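Local coordinates for protein mediator of RNA polymerase II transcription subunit 18 (Schizosaccharomyces pombe, PDB 3C0T) that serves as a subunit of the Mediator complex, a coactivator that bridges gene-specific regulatory proteins to the basal RNA polymerase II transcription machinery, at residues A[27-32]-A[129-134]; A[136-141]-A[167-172]; A[8-13]-A[198-203]; A[23-28]-A[194-199]. All coordinates share one frame; numbering follows the deposited sequence.

Overall arrangement
All four contacts belong to the large antiparallel sheet of the Med18 fold and the helices packed on it. Interactions 1 and 2 lie side by side, centres about 9 Å apart, because strands 118-133 and 136-146 are neighbours; E130 meets T137, R139 and Y170 between them. Interaction 3 sets the loop 198-203 against strand 2-10, which pairs with strand 165-173 of interaction 2 (centres about 13 Å apart). Interaction 4 shares D27 and G28 with interaction 1 and A198 and F199 with interaction 3, its centre about 11 Å from each. L26 of 23-28 also packs on V138 of interaction 2. Interactions 1 and 3 do not touch, their nearest atoms about 9 Å apart.

Interaction 1 of 4, residues A[27-32]-A[129-134]; sequences DGPKTI and LEYFFF
D27-I32 and L129-F133 run antiparallel, their short axes 152° apart, with D27 bonded to F132 and K30 to E130 through pairs of backbone hydrogen bonds. Between these pairs lies a beta bulge, where the register slips by one residue; the strands belong to the large antiparallel sheet of the Med18 fold. D27 N reaches F132 O at 3.0 Å and K30 N reaches E130 O at 2.9 Å. The bulge sets G28 and P29 against Y131; G28 has a positive phi of 116°, readily adopted by a residue without CB, and the peptide bond to P29 is cis. P29 lies over one face of the Y131 ring in a CH-pi contact: its CB sits 3.4 Å from the Y131 ring centroid, 15° off the ring normal. On the same side, P29 CG meets L129 CD2 at 4.0 Å. The hydroxyl of Y131 continues to S23 of helix 15-25, a hydrogen bond that links the ring to that helix. On the other face of the sheet, K30 and E130 extend side by side. A salt bridge joins their ends, K30 NZ standing 3.3 Å from E130 OE1, while OE2 forms a salt bridge with R139 NH2 of strand 136-146; with two cationic partners, the carboxylate is likely to stay ionised. I32 CD1 covers its flank, 3.8 Å from E130 OE2. The aliphatic part of K30 also crosses F132, with CD at the ring edge, 3.9 Å from F132 CZ. At the far end the D27 carboxylate approaches the edge of the next ring, D27 OD2 lying 3.7 Å from F133 CD1.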
# COMPACT_ATOMS: atom_id res chain seq x y z
N ASP A 27 -4.55 -17.13 -7.42
CA ASP A 27 -3.51 -17.91 -6.76
C ASP A 27 -3.14 -17.17 -5.47
O ASP A 27 -3.25 -15.94 -5.39
CB ASP A 27 -2.28 -18.06 -7.65
CG ASP A 27 -2.54 -18.94 -8.88
OD1 ASP A 27 -3.37 -19.87 -8.80
OD2 ASP A 27 -1.90 -18.70 -9.93
N GLY A 28 -2.71 -17.93 -4.47
CA GLY A 28 -2.35 -17.33 -3.20
C GLY A 28 -3.30 -17.87 -2.15
O GLY A 28 -3.92 -18.91 -2.37
N PRO A 29 -3.49 -17.16 -1.03
CA PRO A 29 -2.84 -15.89 -0.70
C PRO A 29 -1.64 -16.05 0.22
O PRO A 29 -1.34 -17.15 0.68
CB PRO A 29 -3.96 -15.13 -0.00
CG PRO A 29 -4.56 -16.23 0.85
CD PRO A 29 -4.56 -17.46 -0.06
N LYS A 30 -0.96 -14.94 0.47
CA LYS A 30 0.17 -14.94 1.39
C LYS A 30 -0.17 -13.78 2.32
O LYS A 30 -0.70 -12.76 1.88
CB LYS A 30 1.50 -14.71 0.66
CG LYS A 30 1.88 -13.26 0.42
CD LYS A 30 3.25 -13.17 -0.26
CE LYS A 30 3.65 -11.72 -0.52
NZ LYS A 30 4.88 -11.62 -1.36
N THR A 31 0.10 -13.94 3.61
CA THR A 31 -0.22 -12.87 4.54
C THR A 31 0.70 -11.69 4.34
O THR A 31 1.83 -11.84 3.89
CB THR A 31 -0.10 -13.31 6.02
OG1 THR A 31 1.26 -13.61 6.31
CG2 THR A 31 -0.93 -14.55 6.27
N ILE A 32 0.18 -10.52 4.67
CA ILE A 32 0.90 -9.27 4.57
C ILE A 32 0.82 -8.57 5.92
O ILE A 32 -0.28 -8.36 6.45
CB ILE A 32 0.26 -8.33 3.52
CG1 ILE A 32 0.42 -8.88 2.10
CG2 ILE A 32 0.84 -6.93 3.67
CD1 ILE A 32 1.86 -8.99 1.61
N LEU A 129 -3.97 -9.62 2.86
CA LEU A 129 -3.66 -10.81 2.09
C LEU A 129 -3.24 -10.42 0.69
O LEU A 129 -3.68 -9.41 0.15
CB LEU A 129 -4.89 -11.73 2.02
CG LEU A 129 -5.28 -12.44 3.32
CD1 LEU A 129 -6.65 -13.11 3.17
CD2 LEU A 129 -4.21 -13.46 3.66
N GLU A 130 -2.38 -11.23 0.09
CA GLU A 130 -1.92 -10.95 -1.25
C GLU A 130 -2.11 -12.16 -2.14
O GLU A 130 -1.76 -13.28 -1.77
CB GLU A 130 -0.45 -10.53 -1.22
CG GLU A 130 -0.10 -9.55 -2.30
CD GLU A 130 1.28 -8.94 -2.12
OE1 GLU A 130 2.27 -9.70 -2.20
OE2 GLU A 130 1.37 -7.71 -1.91
N TYR A 131 -2.70 -11.93 -3.31
CA TYR A 131 -2.94 -12.97 -4.29
C TYR A 131 -2.19 -12.61 -5.57
O TYR A 131 -1.63 -11.52 -5.68
CB TYR A 131 -4.43 -13.09 -4.60
CG TYR A 131 -5.27 -13.62 -3.46
CD1 TYR A 131 -5.73 -12.77 -2.45
CD2 TYR A 131 -5.66 -14.96 -3.43
CE1 TYR A 131 -6.56 -13.25 -1.43
CE2 TYR A 131 -6.48 -15.45 -2.41
CZ TYR A 131 -6.93 -14.59 -1.42
OH TYR A 131 -7.77 -15.07 -0.45
N PHE A 132 -2.18 -13.53 -6.54
CA PHE A 132 -1.49 -13.30 -7.81
C PHE A 132 -2.25 -13.97 -8.95
O PHE A 132 -2.86 -15.03 -8.76
CB PHE A 132 -0.06 -13.87 -7.79
CG PHE A 132 0.62 -13.75 -6.45
CD1 PHE A 132 0.34 -14.64 -5.42
CD2 PHE A 132 1.52 -12.70 -6.20
CE1 PHE A 132 0.92 -14.49 -4.14
CE2 PHE A 132 2.11 -12.53 -4.93
CZ PHE A 132 1.81 -13.43 -3.90
N PHE A 133 -2.21 -13.36 -10.13
CA PHE A 133 -2.86 -13.91 -11.31
C PHE A 133 -2.57 -13.01 -12.51
O PHE A 133 -2.44 -11.78 -12.36
CB PHE A 133 -4.37 -14.04 -11.08
CG PHE A 133 -4.97 -15.28 -11.70
CD1 PHE A 133 -4.52 -16.54 -11.32
CD2 PHE A 133 -5.97 -15.18 -12.66
CE1 PHE A 133 -5.08 -17.71 -11.89
CE2 PHE A 133 -6.53 -16.33 -13.24
CZ PHE A 133 -6.08 -17.60 -12.85
N PHE A 134 -2.44 -13.61 -13.70
CA PHE A 134 -2.16 -12.87 -14.92
C PHE A 134 -1.01 -11.90 -14.73
O PHE A 134 -1.05 -10.77 -15.23
CB PHE A 134 -3.39 -12.09 -15.39
CG PHE A 134 -4.48 -12.95 -15.94
CD1 PHE A 134 -5.77 -12.90 -15.42
CD2 PHE A 134 -4.22 -13.83 -16.99
CE1 PHE A 134 -6.79 -13.71 -15.93
CE2 PHE A 134 -5.22 -14.65 -17.52
CZ PHE A 134 -6.51 -14.59 -16.99

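Interaction 2 of 4, residues A[136-141]-A[167-172]; sequences TTVRIY and LHVYTH
The carbonyl oxygen of Y170 takes a hydrogen bond from T137 N, 2.8 Å long and nearly straight at 176°, and a weak one from a water molecule. That water also lies 3.0 Å from T137 OG1, tying side chain and backbone together at this end of the pair. The antiparallel ladder goes on through R139 and H168, where H168 N meets R139 O at 2.7 Å. V138 faces V169 between these hydrogen-bonded pairs, and I140 faces L167 beyond R139, both as non-hydrogen-bonded pairs. Their side chains form the apolar side of the sheet: L167 CD2 lies 3.7 Å from V138 CG2 and 3.9 Å from I140 CB. On the opposite side T137 rests on Y170. Y170 CG stands between its backbone N and carbonyl carbon (chi1 63°); the ring beyond has one face against T137 CB, 4.0 Å from the Y170 ring centroid in a CH-pi contact, and Y170 OH comes 3.4 Å from T137 CG2. Next along this face, R139 bends at chi3 and forms a salt bridge with E34 through NH1. Strand 118-133 flanks 136-141 and strand 2-10 flanks 167-172, while helix 179-196 packs on T136, V169 and T171 and a chain of another protein touches Y141.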
# COMPACT_ATOMS: atom_id res chain seq x y z
N THR A 136 -0.18 -10.16 -12.24
CA THR A 136 -0.50 -8.96 -11.47
C THR A 136 -0.67 -9.40 -10.03
O THR A 136 -0.84 -10.59 -9.74
CB THR A 136 -1.82 -8.30 -11.94
OG1 THR A 136 -2.93 -9.10 -11.51
CG2 THR A 136 -1.85 -8.17 -13.45
N THR A 137 -0.62 -8.44 -9.11
CA THR A 137 -0.77 -8.72 -7.70
C THR A 137 -2.04 -8.06 -7.21
O THR A 137 -2.35 -6.92 -7.58
CB THR A 137 0.41 -8.16 -6.89
OG1 THR A 137 1.62 -8.81 -7.28
CG2 THR A 137 0.19 -8.38 -5.39
N VAL A 138 -2.81 -8.78 -6.41
CA VAL A 138 -4.02 -8.21 -5.86
C VAL A 138 -3.93 -8.34 -4.36
O VAL A 138 -3.88 -9.44 -3.80
CB VAL A 138 -5.28 -8.88 -6.44
CG1 VAL A 138 -4.94 -10.26 -6.90
CG2 VAL A 138 -6.39 -8.89 -5.42
N ARG A 139 -3.89 -7.19 -3.71
CA ARG A 139 -3.77 -7.11 -2.26
C ARG A 139 -5.05 -6.56 -1.64
O ARG A 139 -5.61 -5.57 -2.13
CB ARG A 139 -2.56 -6.21 -1.93
CG ARG A 139 -2.42 -5.84 -0.47
CD ARG A 139 -1.28 -4.83 -0.25
NE ARG A 139 0.04 -5.41 -0.46
CZ ARG A 139 1.14 -4.99 0.16
NH1 ARG A 139 1.07 -3.98 1.02
NH2 ARG A 139 2.30 -5.59 -0.05
N ILE A 140 -5.53 -7.21 -0.59
CA ILE A 140 -6.72 -6.74 0.12
C ILE A 140 -6.18 -6.47 1.52
O ILE A 140 -5.67 -7.37 2.19
CB ILE A 140 -7.86 -7.80 0.11
CG1 ILE A 140 -9.10 -7.23 0.81
CG2 ILE A 140 -7.40 -9.10 0.75
CD1 ILE A 140 -10.36 -8.06 0.58
N TYR A 141 -6.27 -5.22 1.96
CA TYR A 141 -5.70 -4.86 3.25
C TYR A 141 -6.43 -3.80 4.04
O TYR A 141 -7.36 -3.16 3.57
CB TYR A 141 -4.26 -4.36 3.04
CG TYR A 141 -4.18 -3.02 2.33
CD1 TYR A 141 -4.26 -2.94 0.94
CD2 TYR A 141 -4.04 -1.83 3.05
CE1 TYR A 141 -4.19 -1.71 0.28
CE2 TYR A 141 -3.97 -0.60 2.40
CZ TYR A 141 -4.05 -0.54 1.02
OH TYR A 141 -3.97 0.69 0.37
N LEU A 167 -8.88 -2.87 -1.65
CA LEU A 167 -8.48 -3.85 -2.66
C LEU A 167 -7.60 -3.11 -3.65
O LEU A 167 -8.08 -2.24 -4.38
CB LEU A 167 -9.70 -4.40 -3.40
CG LEU A 167 -9.95 -5.92 -3.34
CD1 LEU A 167 -10.97 -6.28 -4.40
CD2 LEU A 167 -8.68 -6.70 -3.59
N HIS A 168 -6.31 -3.45 -3.69
CA HIS A 168 -5.36 -2.80 -4.58
C HIS A 168 -4.77 -3.81 -5.57
O HIS A 168 -4.11 -4.77 -5.17
CB HIS A 168 -4.24 -2.16 -3.75
CG HIS A 168 -3.24 -1.39 -4.55
ND1 HIS A 168 -2.12 -0.80 -3.99
CD2 HIS A 168 -3.17 -1.11 -5.88
CE1 HIS A 168 -1.42 -0.19 -4.93
NE2 HIS A 168 -2.04 -0.37 -6.08
N VAL A 169 -5.03 -3.59 -6.86
CA VAL A 169 -4.51 -4.48 -7.89
C VAL A 169 -3.44 -3.72 -8.66
O VAL A 169 -3.67 -2.59 -9.11
CB VAL A 169 -5.62 -4.91 -8.87
CG1 VAL A 169 -5.07 -5.94 -9.86
CG2 VAL A 169 -6.80 -5.50 -8.09
N TYR A 170 -2.27 -4.32 -8.82
CA TYR A 170 -1.19 -3.64 -9.50
C TYR A 170 -0.15 -4.55 -10.13
O TYR A 170 -0.11 -5.75 -9.87
CB TYR A 170 -0.46 -2.70 -8.52
CG TYR A 170 0.20 -3.43 -7.37
CD1 TYR A 170 -0.53 -3.81 -6.24
CD2 TYR A 170 1.55 -3.80 -7.42
CE1 TYR A 170 0.07 -4.53 -5.19
CE2 TYR A 170 2.15 -4.52 -6.39
CZ TYR A 170 1.40 -4.89 -5.28
OH TYR A 170 1.98 -5.65 -4.28
N THR A 171 0.68 -3.94 -10.96
CA THR A 171 1.78 -4.62 -11.60
C THR A 171 2.82 -3.55 -11.88
O THR A 171 2.49 -2.37 -12.02
CB THR A 171 1.35 -5.31 -12.90
OG1 THR A 171 2.45 -6.11 -13.38
CG2 THR A 171 0.96 -4.30 -13.97
N HIS A 172 4.09 -3.95 -11.94
CA HIS A 172 5.17 -3.01 -12.18
C HIS A 172 5.85 -3.22 -13.53
O HIS A 172 6.07 -4.35 -13.96
CB HIS A 172 6.22 -3.12 -11.08
CG HIS A 172 5.74 -2.70 -9.72
ND1 HIS A 172 5.30 -1.42 -9.45
CD2 HIS A 172 5.64 -3.39 -8.56
CE1 HIS A 172 4.95 -1.34 -8.18
NE2 HIS A 172 5.15 -2.52 -7.61
O HOH W 1 2.57 -7.81 -9.89

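Interaction 3 of 4, residues A[8-13]-A[198-203]; sequences GVVPSR and AFCDLK
G8 and C200 meet where strand 2-10 passes the loop after helix 179-196, with C200 SG 4.3 Å from G8 CA. C200 SG, placed anti to the backbone N (chi1 -177°), also lies 4.2 Å from V10 CG2 and the same distance from V9 O. The thiol therefore touches three consecutive residues of the strand without a hydrogen bond to any of them. Two further atoms close around the glycine: D201 O comes to 3.5 Å from G8 CA, and L202 CD2 to 3.8 Å from G8 N. A beta carbon on G8 would lie within about 3 Å of D201 O, L202 CD2 and C200 SG, so the close approach of the loop depends on a bare CA. In the fold, which is built on the large antiparallel sheet of the Med18 family, strand 2-10 lies between strands 95-104 and 165-173, and the loop crosses beside it. Backbone hydrogen bonds join G8 to L167 and V10 to W165, and L167 itself packs on both V10 and C200. L202 leans on V169 of the same neighbouring strand. Farther out, a backbone bond between K203 and L7 carries the loop along strand 2-10. At the other end F199 packs among V18, S21 and L22 of helix 15-25, and its O accepts a bond from R14 NH2. V9 and K203 lie against a chain of another protein, to which K203 NZ makes a weak hydrogen bond.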
# COMPACT_ATOMS: atom_id res chain seq x y z
N GLY A 8 -10.15 -0.59 -5.21
CA GLY A 8 -11.52 -0.90 -4.86
C GLY A 8 -11.65 -0.97 -3.35
O GLY A 8 -10.65 -1.05 -2.63
N VAL A 9 -12.88 -0.93 -2.85
CA VAL A 9 -13.10 -0.98 -1.42
C VAL A 9 -14.05 -2.14 -1.10
O VAL A 9 -15.01 -2.39 -1.82
CB VAL A 9 -13.69 0.38 -0.92
CG1 VAL A 9 -15.20 0.42 -1.14
CG2 VAL A 9 -13.33 0.61 0.52
N VAL A 10 -13.75 -2.86 -0.02
CA VAL A 10 -14.56 -4.00 0.40
C VAL A 10 -15.06 -3.79 1.82
O VAL A 10 -14.26 -3.74 2.75
CB VAL A 10 -13.74 -5.31 0.38
CG1 VAL A 10 -14.55 -6.46 0.98
CG2 VAL A 10 -13.32 -5.65 -1.04
N PRO A 11 -16.38 -3.64 2.00
CA PRO A 11 -16.97 -3.43 3.33
C PRO A 11 -16.62 -4.59 4.26
O PRO A 11 -16.54 -5.73 3.83
CB PRO A 11 -18.47 -3.37 3.04
CG PRO A 11 -18.52 -2.84 1.64
CD PRO A 11 -17.42 -3.60 0.96
N SER A 12 -16.41 -4.28 5.53
CA SER A 12 -16.07 -5.31 6.50
C SER A 12 -17.04 -6.49 6.52
O SER A 12 -16.63 -7.64 6.72
CB SER A 12 -15.99 -4.68 7.90
OG SER A 12 -15.42 -5.59 8.81
N ARG A 13 -18.33 -6.23 6.32
CA ARG A 13 -19.32 -7.30 6.32
C ARG A 13 -19.15 -8.28 5.16
O ARG A 13 -19.57 -9.44 5.26
CB ARG A 13 -20.74 -6.73 6.31
CG ARG A 13 -20.94 -5.51 5.41
CD ARG A 13 -22.42 -5.18 5.26
NE ARG A 13 -23.05 -6.10 4.32
CZ ARG A 13 -23.12 -5.89 3.00
NH1 ARG A 13 -22.59 -4.78 2.48
NH2 ARG A 13 -23.68 -6.79 2.21
N ALA A 198 -17.35 -9.52 -10.50
CA ALA A 198 -18.54 -10.16 -9.94
C ALA A 198 -18.69 -9.86 -8.46
O ALA A 198 -19.78 -10.02 -7.90
CB ALA A 198 -18.47 -11.68 -10.14
N PHE A 199 -17.62 -9.42 -7.81
CA PHE A 199 -17.70 -9.12 -6.38
C PHE A 199 -16.97 -7.88 -5.88
O PHE A 199 -16.83 -7.70 -4.68
CB PHE A 199 -17.26 -10.34 -5.57
CG PHE A 199 -15.96 -10.93 -6.00
CD1 PHE A 199 -14.75 -10.34 -5.62
CD2 PHE A 199 -15.93 -12.08 -6.78
CE1 PHE A 199 -13.54 -10.89 -6.02
CE2 PHE A 199 -14.73 -12.64 -7.19
CZ PHE A 199 -13.53 -12.04 -6.81
N CYS A 200 -16.50 -7.04 -6.79
CA CYS A 200 -15.82 -5.81 -6.37
C CYS A 200 -15.55 -4.90 -7.55
O CYS A 200 -15.03 -5.33 -8.57
CB CYS A 200 -14.48 -6.12 -5.68
SG CYS A 200 -13.66 -4.59 -5.08
N ASP A 201 -15.90 -3.63 -7.40
CA ASP A 201 -15.69 -2.67 -8.47
C ASP A 201 -14.30 -2.07 -8.37
O ASP A 201 -13.94 -1.45 -7.37
CB ASP A 201 -16.75 -1.57 -8.42
CG ASP A 201 -16.58 -0.55 -9.55
OD1 ASP A 201 -16.52 -0.96 -10.73
OD2 ASP A 201 -16.51 0.66 -9.24
N LEU A 202 -13.51 -2.26 -9.42
CA LEU A 202 -12.16 -1.74 -9.47
C LEU A 202 -12.04 -0.59 -10.46
O LEU A 202 -12.50 -0.69 -11.60
CB LEU A 202 -11.18 -2.85 -9.85
CG LEU A 202 -11.05 -4.03 -8.88
CD1 LEU A 202 -10.14 -5.09 -9.50
CD2 LEU A 202 -10.48 -3.54 -7.55
N LYS A 203 -11.44 0.51 -10.01
CA LYS A 203 -11.25 1.66 -10.88
C LYS A 203 -10.02 2.48 -10.53
O LYS A 203 -9.39 2.29 -9.49
CB LYS A 203 -12.49 2.56 -10.87
CG LYS A 203 -13.40 2.43 -9.65
CD LYS A 203 -12.81 3.07 -8.41
CE LYS A 203 -13.77 2.89 -7.23
NZ LYS A 203 -13.25 3.45 -5.94

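Interaction 4 of 4, residues A[23-28]-A[194-199]; sequences SKTLDG and TLLSAF
L195 reaches toward the C-terminal end of helix 15-25 with both of its methyl groups. Its CD2 lies 4.1 Å from T25 CB, and its CD1 lies 4.0 Å from L26 CD2, the two leucine side chains passing antiparallel to one another. The backbones stay well apart here, the CA atoms of T25 and L195 being 7.7 Å from each other, so the contact is made chiefly by side chains. L196 comes next and turns its CD2 to the other branch of L26, CD1, at 4.1 Å; these side chains cross at about a right angle. The same L196 methyl is 4.2 Å from T25 OG1. That oxygen, set between the backbone N and the carbonyl carbon (chi1 70°), is hydrogen-bonded to S21 O one turn back in its own helix, so the hydroxyl is satisfied although it lies beside a methyl group. After L196, S197 OG donates to T194 O at 2.7 Å, and F199 N bonds to L196 O at 3.1 Å, a compact turn that brings the phenyl ring back. L196 O sits over one face of the F199 ring, offset toward the rim, and T25 OG1 lies at the edge, near the ring plane. L196 also packs on L22 of helix 15-25, whereas L26 and L195 both lean on F133 of the sheet. Across the two segments there is no hydrogen bond or salt bridge, and the join rests on dispersion between T25, the leucine methyls and the F199 ring edge.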
# COMPACT_ATOMS: atom_id res chain seq x y z
N SER A 23 -9.96 -16.54 -3.29
CA SER A 23 -9.25 -17.81 -3.16
C SER A 23 -9.74 -18.82 -4.19
O SER A 23 -9.02 -19.74 -4.56
CB SER A 23 -9.43 -18.41 -1.76
OG SER A 23 -8.62 -17.74 -0.81
N LYS A 24 -10.97 -18.63 -4.63
CA LYS A 24 -11.56 -19.52 -5.61
C LYS A 24 -11.10 -19.18 -7.03
O LYS A 24 -10.98 -20.06 -7.87
CB LYS A 24 -13.09 -19.45 -5.52
CG LYS A 24 -13.83 -20.12 -6.67
CD LYS A 24 -15.34 -20.00 -6.49
CE LYS A 24 -16.10 -20.28 -7.78
NZ LYS A 24 -15.88 -19.21 -8.81
N THR A 25 -10.83 -17.90 -7.28
CA THR A 25 -10.42 -17.48 -8.62
C THR A 25 -8.95 -17.12 -8.83
O THR A 25 -8.48 -17.13 -9.97
CB THR A 25 -11.26 -16.28 -9.11
OG1 THR A 25 -10.92 -15.11 -8.36
CG2 THR A 25 -12.74 -16.57 -8.91
N LEU A 26 -8.21 -16.83 -7.76
CA LEU A 26 -6.81 -16.44 -7.90
C LEU A 26 -5.83 -17.37 -7.20
O LEU A 26 -6.23 -18.29 -6.48
CB LEU A 26 -6.60 -15.03 -7.34
CG LEU A 26 -7.53 -13.94 -7.86
CD1 LEU A 26 -7.20 -12.62 -7.17
CD2 LEU A 26 -7.37 -13.80 -9.37
N ASP A 27 -4.55 -17.13 -7.42
CA ASP A 27 -3.51 -17.91 -6.76
C ASP A 27 -3.14 -17.17 -5.47
O ASP A 27 -3.25 -15.94 -5.39
CB ASP A 27 -2.28 -18.06 -7.65
CG ASP A 27 -2.54 -18.94 -8.88
OD1 ASP A 27 -3.37 -19.87 -8.80
OD2 ASP A 27 -1.90 -18.70 -9.93
N GLY A 28 -2.71 -17.93 -4.47
CA GLY A 28 -2.35 -17.33 -3.20
C GLY A 28 -3.30 -17.87 -2.15
O GLY A 28 -3.92 -18.91 -2.37
N THR A 194 -12.12 -7.87 -14.87
CA THR A 194 -13.36 -8.58 -15.18
C THR A 194 -13.44 -9.86 -14.36
O THR A 194 -14.53 -10.31 -14.02
CB THR A 194 -13.52 -8.90 -16.71
OG1 THR A 194 -13.41 -10.31 -16.93
CG2 THR A 194 -12.49 -8.18 -17.52
N LEU A 195 -12.30 -10.43 -14.02
CA LEU A 195 -12.32 -11.64 -13.21
C LEU A 195 -12.86 -11.35 -11.79
O LEU A 195 -13.45 -12.23 -11.17
CB LEU A 195 -10.91 -12.23 -13.09
CG LEU A 195 -10.74 -13.73 -13.34
CD1 LEU A 195 -9.40 -14.18 -12.76
CD2 LEU A 195 -11.86 -14.50 -12.70
N LEU A 196 -12.68 -10.12 -11.30
CA LEU A 196 -13.15 -9.74 -9.96
C LEU A 196 -14.39 -8.85 -9.95
O LEU A 196 -14.88 -8.47 -8.89
CB LEU A 196 -12.05 -9.00 -9.18
CG LEU A 196 -10.61 -9.51 -9.09
CD1 LEU A 196 -9.92 -8.77 -7.96
CD2 LEU A 196 -10.58 -11.00 -8.84
N SER A 197 -14.88 -8.51 -11.14
CA SER A 197 -16.04 -7.64 -11.28
C SER A 197 -17.32 -8.21 -10.69
O SER A 197 -18.26 -7.47 -10.42
CB SER A 197 -16.28 -7.33 -12.76
OG SER A 197 -16.54 -8.53 -13.48
N ALA A 198 -17.35 -9.52 -10.50
CA ALA A 198 -18.54 -10.16 -9.94
C ALA A 198 -18.69 -9.86 -8.46
O ALA A 198 -19.78 -10.02 -7.90
CB ALA A 198 -18.47 -11.68 -10.14
N PHE A 199 -17.62 -9.42 -7.81
CA PHE A 199 -17.70 -9.12 -6.38
C PHE A 199 -16.97 -7.88 -5.88
O PHE A 199 -16.83 -7.70 -4.68
CB PHE A 199 -17.26 -10.34 -5.57
CG PHE A 199 -15.96 -10.93 -6.00
CD1 PHE A 199 -14.75 -10.34 -5.62
CD2 PHE A 199 -15.93 -12.08 -6.78
CE1 PHE A 199 -13.54 -10.89 -6.02
CE2 PHE A 199 -14.73 -12.64 -7.19
CZ PHE A 199 -13.53 -12.04 -6.81